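Acetylated cis-Golgi protein, involved in ER-to-Golgi transport (Saccharomyces cerevisiae, PDB 6G8Y) probably serves, through its PDZ domain, as a GRASP-family partner of golgin-type proteins at the cis-Golgi, acting in transport from the endoplasmic reticulum. Local coordinates at residues 57-60 / 61-65. Sequence-based numbering, arbitrary orientation. Where two conformers were deposited one is given.
Sequences YRRI and TSIFN
With chi1 at -56°, Thr61 swings OG1 beside its own backbone N, back over the preceding turn, where OG1 donates to Tyr57 O over 2.8 Å. Thr61 N donates to the same oxygen, from the opposite face of the carbonyl plane, so one acceptor in the first turn of helix 57-66 is gripped by two donors of a single residue. Ser62 was modelled in two conformers; in the one described, a water lies 2.8 Å from Ser62 OG and donates to Arg58 O, the carbonyl oxygen that also receives Ser62 N. The Arg58 side chain leaves the helix with CG anti to the backbone N and then bends at chi2 and chi3. For the same serine conformer, this fold brings NH1 back to 3.2 Å from Ser62 OG, which sits obliquely to the guanidinium plane; the approach, like the water bridge, may not hold for the other.

The inner side of the helix is apolar. Ile60 CG2 rests 3.7 Å from Phe64 CD1, the two side chains running alongside each other in the same direction, while Ile60 O lies at the edge of the phenyl ring and accepts a nearly straight bond from Phe64 N (N-H...O 176°). Ile63 CG1 lies close to Arg59 O, which accepts from Ile63 N. Phe38 of strand 33-38 meets Ile60 and Ile63 and packs edge-to-face with Phe64, and Val43 and Pro44 add further contacts to Ile60, joining this short helix of the PDZ fold to the sheet.

The helix is therefore amphipathic: its apolar residues hold it to the strands, whereas along its exposed side the i to i+4 backbone bonds are supplemented by a threonine hydroxyl at Tyr57 O and, at Arg58 O, by a water.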
# COMPACT_ATOMS: atom_id res chain seq x y z
N TYR A 57 6.60 1.46 10.11
CA TYR A 57 7.43 2.37 9.35
C TYR A 57 8.91 1.97 9.31
O TYR A 57 9.56 2.23 8.31
CB TYR A 57 7.34 3.79 9.88
CG TYR A 57 5.97 4.39 9.66
CD1 TYR A 57 5.52 4.71 8.39
CD2 TYR A 57 5.14 4.65 10.75
CE1 TYR A 57 4.30 5.33 8.20
CE2 TYR A 57 3.93 5.24 10.58
CZ TYR A 57 3.49 5.56 9.31
OH TYR A 57 2.24 6.18 9.20
N ARG A 58 9.46 1.40 10.38
CA ARG A 58 10.87 0.96 10.32
C ARG A 58 11.03 -0.11 9.22
O ARG A 58 11.99 -0.06 8.45
CB ARG A 58 11.37 0.40 11.66
CG ARG A 58 12.87 0.08 11.67
CD ARG A 58 13.21 -1.15 12.54
NE ARG A 58 12.56 -2.35 12.00
CZ ARG A 58 12.98 -3.07 10.96
NH1 ARG A 58 14.10 -2.78 10.29
NH2 ARG A 58 12.24 -4.11 10.57
N ARG A 59 10.11 -1.07 9.16
CA ARG A 59 10.21 -2.14 8.17
C ARG A 59 10.08 -1.54 6.77
O ARG A 59 10.79 -1.95 5.85
CB ARG A 59 9.16 -3.23 8.41
CG ARG A 59 9.28 -4.47 7.57
CD ARG A 59 8.47 -5.60 8.20
NE ARG A 59 8.52 -6.81 7.39
CZ ARG A 59 7.66 -7.82 7.49
NH1 ARG A 59 6.66 -7.78 8.37
NH2 ARG A 59 7.81 -8.88 6.70
N ILE A 60 9.15 -0.59 6.59
CA ILE A 60 8.96 0.05 5.30
C ILE A 60 10.18 0.86 4.89
O ILE A 60 10.58 0.84 3.74
CB ILE A 60 7.67 0.88 5.26
CG1 ILE A 60 6.46 -0.06 5.41
CG2 ILE A 60 7.55 1.66 3.94
CD1 ILE A 60 5.15 0.62 5.74
N THR A 61 10.80 1.54 5.84
CA THR A 61 12.06 2.24 5.59
C THR A 61 13.10 1.30 5.00
O THR A 61 13.77 1.63 4.01
CB THR A 61 12.62 2.90 6.85
OG1 THR A 61 11.67 3.78 7.45
CG2 THR A 61 13.91 3.66 6.53
N SER A 62 13.23 0.11 5.59
CA SER A 62 14.18 -0.87 5.10
C SER A 62 13.85 -1.34 3.69
O SER A 62 14.73 -1.47 2.86
CB SER A 62 14.24 -2.05 6.06
OG SER A 62 14.68 -1.62 7.34
N ILE A 63 12.57 -1.58 3.41
CA ILE A 63 12.16 -2.00 2.08
C ILE A 63 12.53 -0.93 1.07
O ILE A 63 13.11 -1.22 0.01
CB ILE A 63 10.65 -2.27 2.03
CG1 ILE A 63 10.29 -3.52 2.85
CG2 ILE A 63 10.16 -2.46 0.60
CD1 ILE A 63 8.84 -3.63 3.23
N PHE A 64 12.16 0.31 1.35
CA PHE A 64 12.49 1.42 0.42
C PHE A 64 13.99 1.57 0.24
O PHE A 64 14.48 1.73 -0.90
CB PHE A 64 11.79 2.72 0.87
CG PHE A 64 10.38 2.85 0.37
CD1 PHE A 64 9.37 2.01 0.79
CD2 PHE A 64 10.09 3.82 -0.57
CE1 PHE A 64 8.09 2.13 0.28
CE2 PHE A 64 8.80 3.95 -1.07
CZ PHE A 64 7.82 3.09 -0.68
N ASN A 65 14.73 1.47 1.33
CA ASN A 65 16.18 1.71 1.23
C ASN A 65 16.89 0.56 0.49
O ASN A 65 17.88 0.80 -0.21
CB ASN A 65 16.78 2.05 2.59
CG ASN A 65 16.43 3.47 3.03
OD1 ASN A 65 16.04 4.35 2.21
ND2 ASN A 65 16.57 3.72 4.31
O HOH W 1 14.96 0.79 8.71